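Local coordinates for methyl-accepting chemotaxis protein, putative (Geobacter sulfurreducens, PDB 3OOV) that probably acts in chemotaxis signalling, through a GAF domain of the kind that often serves as a sensory module, at residues A[19-24]-A[39-44]; A[121-126]-A[159-164]. All coordinates share one frame; numbering follows the deposited sequence.

Contact 1 of 2, residues A[19-24]-A[39-44]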
loop_
_atom_site.group_PDB
_atom_site.type_symbol
_atom_site.label_atom_id
_atom_site.label_comp_id
_atom_site.label_asym_id
_atom_site.label_seq_id
_atom_site.Cartn_x
_atom_site.Cartn_y
_atom_site.Cartn_z
ATOM N N GLU A 19 -2.430 -25.119 9.845
ATOM C CA GLU A 19 -2.768 -24.911 11.245
ATOM C C GLU A 19 -2.275 -23.538 11.739
ATOM O O GLU A 19 -2.961 -22.854 12.494
ATOM C CB GLU A 19 -2.192 -26.053 12.080
ATOM C CG GLU A 19 -2.519 -26.064 13.538
ATOM C CD GLU A 19 -1.942 -27.322 14.211
ATOM O OE1 GLU A 19 -2.772 -28.185 14.600
ATOM O OE2 GLU A 19 -0.681 -27.461 14.293
ATOM N N VAL A 20 -1.087 -23.142 11.303
ATOM C CA VAL A 20 -0.519 -21.883 11.699
ATOM C C VAL A 20 -1.366 -20.736 11.124
ATOM O O VAL A 20 -1.513 -19.693 11.753
ATOM C CB VAL A 20 0.880 -21.746 11.161
ATOM C CG1 VAL A 20 1.363 -20.274 11.139
ATOM C CG2 VAL A 20 1.861 -22.649 11.978
ATOM N N LEU A 21 -1.880 -20.937 9.918
ATOM C CA LEU A 21 -2.716 -19.963 9.253
ATOM C C LEU A 21 -4.060 -19.892 10.006
ATOM O O LEU A 21 -4.492 -18.799 10.351
ATOM C CB LEU A 21 -2.901 -20.351 7.790
ATOM C CG LEU A 21 -1.550 -20.236 7.057
ATOM C CD1 LEU A 21 -1.695 -20.664 5.612
ATOM C CD2 LEU A 21 -0.941 -18.807 7.104
ATOM N N ARG A 22 -4.634 -21.046 10.339
ATOM C CA ARG A 22 -5.861 -21.035 11.097
ATOM C C ARG A 22 -5.729 -20.277 12.442
ATOM O O ARG A 22 -6.560 -19.414 12.764
ATOM C CB ARG A 22 -6.479 -22.437 11.225
ATOM C CG ARG A 22 -7.085 -22.960 9.914
ATOM C CD ARG A 22 -7.886 -24.267 10.107
ATOM N NE ARG A 22 -7.090 -25.272 10.813
ATOM C CZ ARG A 22 -6.375 -26.253 10.241
ATOM N NH1 ARG A 22 -6.348 -26.435 8.919
ATOM N NH2 ARG A 22 -5.674 -27.073 11.016
ATOM N N LEU A 23 -4.639 -20.513 13.148
ATOM C CA LEU A 23 -4.343 -19.840 14.421
ATOM C C LEU A 23 -4.077 -18.362 14.275
ATOM O O LEU A 23 -4.474 -17.554 15.153
ATOM C CB LEU A 23 -3.107 -20.444 15.068
ATOM C CG LEU A 23 -3.200 -21.815 15.723
ATOM C CD1 LEU A 23 -1.755 -22.425 15.851
ATOM C CD2 LEU A 23 -3.916 -21.712 17.145
ATOM N N CYS A 24 -3.389 -17.976 13.196
ATOM C CA CYS A 24 -3.316 -16.560 12.883
ATOM C C CYS A 24 -4.706 -15.918 12.716
ATOM O O CYS A 24 -4.917 -14.768 13.142
ATOM C CB CYS A 24 -2.529 -16.314 11.596
ATOM S SG CYS A 24 -0.766 -16.420 11.828
ATOM N N ILE A 39 -7.717 -16.228 4.779
ATOM C CA ILE A 39 -6.324 -16.476 4.377
ATOM C C ILE A 39 -6.266 -17.473 3.219
ATOM O O ILE A 39 -6.809 -18.568 3.312
ATOM C CB ILE A 39 -5.451 -16.970 5.543
ATOM C CG1 ILE A 39 -5.558 -16.030 6.721
ATOM C CG2 ILE A 39 -3.926 -17.157 5.083
ATOM C CD1 ILE A 39 -4.852 -16.604 8.020
ATOM N N LEU A 40 -5.638 -17.058 2.122
ATOM C CA LEU A 40 -5.554 -17.840 0.890
ATOM C C LEU A 40 -4.092 -18.001 0.539
ATOM O O LEU A 40 -3.317 -17.027 0.682
ATOM C CB LEU A 40 -6.278 -17.151 -0.246
ATOM C CG LEU A 40 -7.788 -16.900 0.096
ATOM C CD1 LEU A 40 -7.979 -15.458 0.566
ATOM C CD2 LEU A 40 -8.757 -17.179 -1.066
HETATM N N MSE A 41 -3.718 -19.219 0.120
HETATM C CA MSE A 41 -2.316 -19.592 -0.201
HETATM C C MSE A 41 -2.179 -19.993 -1.671
HETATM O O MSE A 41 -3.037 -20.736 -2.206
HETATM C CB MSE A 41 -1.876 -20.729 0.720
HETATM C CG MSE A 41 -1.864 -20.249 2.187
HETATM SE SE MSE A 41 -0.368 -18.938 2.534
HETATM C CE MSE A 41 1.040 -20.168 2.202
ATOM N N ALA A 42 -1.190 -19.419 -2.357
ATOM C CA ALA A 42 -0.956 -19.786 -3.776
ATOM C C ALA A 42 -0.580 -21.263 -3.911
ATOM O O ALA A 42 0.115 -21.834 -3.015
ATOM C CB ALA A 42 0.183 -18.942 -4.331
ATOM N N ASP A 43 -1.019 -21.910 -4.973
ATOM C CA ASP A 43 -0.490 -23.278 -5.234
ATOM C C ASP A 43 0.984 -23.151 -5.690
ATOM O O ASP A 43 1.541 -22.010 -5.751
ATOM C CB ASP A 43 -1.303 -24.047 -6.259
ATOM C CG ASP A 43 -1.431 -23.312 -7.631
ATOM O OD1 ASP A 43 -0.957 -22.177 -7.830
ATOM O OD2 ASP A 43 -2.099 -23.858 -8.517
ATOM N N THR A 44 1.602 -24.307 -5.981
ATOM C CA THR A 44 3.007 -24.338 -6.304
ATOM C C THR A 44 3.319 -23.623 -7.624
ATOM O O THR A 44 4.340 -22.998 -7.735
ATOM C CB THR A 44 3.679 -25.765 -6.188
ATOM O OG1 THR A 44 5.088 -25.572 -6.088
ATOM C CG2 THR A 44 3.400 -26.627 -7.385
#
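L21 and I39 bring the two backbones together, their CA atoms 7.0 Å apart, where helix segment 19-24 runs roughly antiparallel to strand 39-42 at 152° with 9.7 Å between the axes. The side chain of L21 is directed at the strand and turns CD2 mainly to I39 and CD1 mainly to M41, two residues on the same face of the strand. Its CD2 lies 4.0 Å from I39 CG2, the two side chains crossing at a slant. L21 and the selenomethionine M41 reach toward each other, and L21 CD1 comes closest to M41 CG at 3.5 Å, tighter than usual van der Waals contact. Bends at chi2 (-70°) and chi3 fold the M41 chain back, keeping its SE 3.8 Å from the same methyl, L21 CD1. I39 sends its other branch to the helix backbone: with CG1 anti to the carbonyl carbon, CD1 arrives 3.2 Å from L21 O and also approaches C24 CB at 4.3 Å. Trimming I39 to an alanine here would probably open a gap beneath the helix where CG2 and CD1 now meet L21 CD2 and C24 CB. No hydrogen bond joins the segments, which implies that shape and apolar burial hold helix to GAF-domain sheet here.

Contact 2 of 2, residues A[121-126]-A[159-164]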
loop_
_atom_site.group_PDB
_atom_site.type_symbol
_atom_site.label_atom_id
_atom_site.label_comp_id
_atom_site.label_asym_id
_atom_site.label_seq_id
_atom_site.Cartn_x
_atom_site.Cartn_y
_atom_site.Cartn_z
ATOM N N VAL A 121 4.546 -12.539 2.511
ATOM C CA VAL A 121 5.693 -12.421 1.620
ATOM C C VAL A 121 6.804 -13.209 2.231
ATOM O O VAL A 121 7.143 -13.043 3.422
ATOM C CB VAL A 121 6.139 -10.925 1.378
ATOM C CG1 VAL A 121 7.434 -10.860 0.521
ATOM C CG2 VAL A 121 5.012 -10.099 0.688
ATOM N N VAL A 122 7.359 -14.109 1.423
ATOM C CA VAL A 122 8.556 -14.868 1.821
ATOM C C VAL A 122 9.686 -14.559 0.822
ATOM O O VAL A 122 9.507 -14.673 -0.385
ATOM C CB VAL A 122 8.214 -16.376 1.982
ATOM C CG1 VAL A 122 9.458 -17.268 1.752
ATOM C CG2 VAL A 122 7.591 -16.613 3.352
ATOM N N LYS A 123 10.800 -14.053 1.345
ATOM C CA LYS A 123 11.990 -13.709 0.559
ATOM C C LYS A 123 11.694 -12.928 -0.727
ATOM O O LYS A 123 12.123 -13.311 -1.829
ATOM C CB LYS A 123 12.865 -14.960 0.277
ATOM C CG LYS A 123 14.000 -15.171 1.341
ATOM C CD LYS A 123 13.698 -16.216 2.449
ATOM C CE LYS A 123 14.328 -17.613 2.119
ATOM N NZ LYS A 123 13.871 -18.790 3.010
ATOM N N GLY A 124 10.940 -11.843 -0.589
ATOM C CA GLY A 124 10.586 -11.054 -1.758
ATOM C C GLY A 124 9.543 -11.633 -2.711
ATOM O O GLY A 124 9.286 -11.035 -3.769
ATOM N N GLU A 125 8.917 -12.769 -2.361
ATOM C CA GLU A 125 7.780 -13.243 -3.192
ATOM C C GLU A 125 6.501 -13.450 -2.357
ATOM O O GLU A 125 6.578 -13.950 -1.221
ATOM C CB GLU A 125 8.138 -14.536 -3.979
ATOM C CG GLU A 125 9.651 -14.822 -4.073
ATOM C CD GLU A 125 10.144 -15.161 -5.479
ATOM O OE1 GLU A 125 10.259 -14.211 -6.309
ATOM O OE2 GLU A 125 10.443 -16.362 -5.757
ATOM N N ALA A 126 5.350 -13.060 -2.913
ATOM C CA ALA A 126 4.070 -13.339 -2.274
ATOM C C ALA A 126 3.814 -14.826 -2.386
ATOM O O ALA A 126 3.940 -15.434 -3.471
ATOM C CB ALA A 126 2.954 -12.598 -2.944
ATOM N N ALA A 159 6.837 -18.301 10.145
ATOM C CA ALA A 159 6.554 -19.659 10.496
ATOM C C ALA A 159 6.512 -20.592 9.252
ATOM O O ALA A 159 6.848 -21.786 9.338
ATOM C CB ALA A 159 5.270 -19.747 11.245
ATOM N N ILE A 160 6.047 -20.078 8.106
ATOM C CA ILE A 160 6.095 -20.874 6.894
ATOM C C ILE A 160 7.571 -21.223 6.572
ATOM O O ILE A 160 7.879 -22.339 6.236
ATOM C CB ILE A 160 5.395 -20.165 5.758
ATOM C CG1 ILE A 160 3.889 -20.181 6.099
ATOM C CG2 ILE A 160 5.739 -20.856 4.354
ATOM C CD1 ILE A 160 3.049 -19.353 5.203
ATOM N N VAL A 161 8.450 -20.231 6.686
ATOM C CA VAL A 161 9.878 -20.392 6.460
ATOM C C VAL A 161 10.478 -21.437 7.426
ATOM O O VAL A 161 11.135 -22.388 6.953
ATOM C CB VAL A 161 10.628 -19.047 6.518
ATOM C CG1 VAL A 161 12.168 -19.245 6.602
ATOM C CG2 VAL A 161 10.310 -18.237 5.285
ATOM N N ARG A 162 10.230 -21.279 8.739
ATOM C CA ARG A 162 10.636 -22.278 9.731
ATOM C C ARG A 162 10.135 -23.662 9.355
ATOM O O ARG A 162 10.897 -24.623 9.345
ATOM C CB ARG A 162 10.180 -21.945 11.166
ATOM C CG ARG A 162 10.337 -23.130 12.181
ATOM C CD ARG A 162 9.943 -22.798 13.716
ATOM N NE ARG A 162 8.517 -22.422 13.899
ATOM C CZ ARG A 162 7.490 -23.255 13.774
ATOM N NH1 ARG A 162 7.723 -24.543 13.539
ATOM N NH2 ARG A 162 6.234 -22.793 13.881
ATOM N N ILE A 163 8.856 -23.786 9.034
ATOM C CA ILE A 163 8.334 -25.105 8.776
ATOM C C ILE A 163 8.993 -25.674 7.489
ATOM O O ILE A 163 9.381 -26.858 7.448
ATOM C CB ILE A 163 6.827 -25.100 8.713
ATOM C CG1 ILE A 163 6.196 -24.783 10.094
ATOM C CG2 ILE A 163 6.291 -26.397 8.123
ATOM C CD1 ILE A 163 4.647 -24.466 10.019
ATOM N N ASN A 164 9.155 -24.831 6.469
ATOM C CA ASN A 164 9.718 -25.324 5.214
ATOM C C ASN A 164 11.186 -25.781 5.372
ATOM O O ASN A 164 11.557 -26.833 4.852
ATOM C CB ASN A 164 9.546 -24.304 4.048
ATOM C CG ASN A 164 8.080 -24.205 3.540
ATOM O OD1 ASN A 164 7.290 -25.147 3.653
ATOM N ND2 ASN A 164 7.751 -23.072 2.912
#
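V122 overlaps V161 with both of its methyls: V161 CG2 sits 3.7 Å from V122 CG2 and 3.8 Å from V122 CG1, so a single methyl of the helix faces the fork of the strand residue. The motif on the sheet side is a beta hairpin of the GAF-domain sheet, its strands 115-122 and 125-133 joined by a type I' turn from V122 to E125. Paired backbone bonds close that turn, V122 N to E125 O and E125 N to V122 O, both 2.8 Å, and K123 and G124 at its corners both have positive phi (46° and 74°). V161 belongs to helix 143-167, and its CA is 7.3 Å from that of V122. Its CG2, anti to the carbonyl carbon, is the branch that reaches V122, leaving CG1 to face K123. Besides V161, V122 touches I127 on the adjoining strand, and I127 in turn touches I160 of the helix, continuing the apolar packing inward from this surface contact. Across the segments no hydrogen bond forms, and the overlap is small, 143 Å² summed over both sides. K123 reaches the helix through a chain bent at chi2 and chi3, which brings its NZ to 4.0 Å from V161 CG1.

From the N terminus, helix 17-31 leads into strand 36-42, and contact 1 closes this short loop, with 14 residues between its segments. The chain then runs through strands 48-55 and 66-68, helix 74-82 and strand 86-88 before strand 115-122 brings it to the hairpin at 121-126, where contact 2 opens; it closes 32 intervening residues later on helix 143-167. The two loops are in series, neither nesting nor crossing. The centres of contact 1 and contact 2 are about 11 Å apart. Strands 36-42 and 125-133 are sheet neighbours, and helices 17-31 and 143-167 pack together, V20 CG1 lying 3.9 Å from A159 CB. M41 CE, 3.7 Å from I160 CD1, joins the first loop's strand to the second loop's helix.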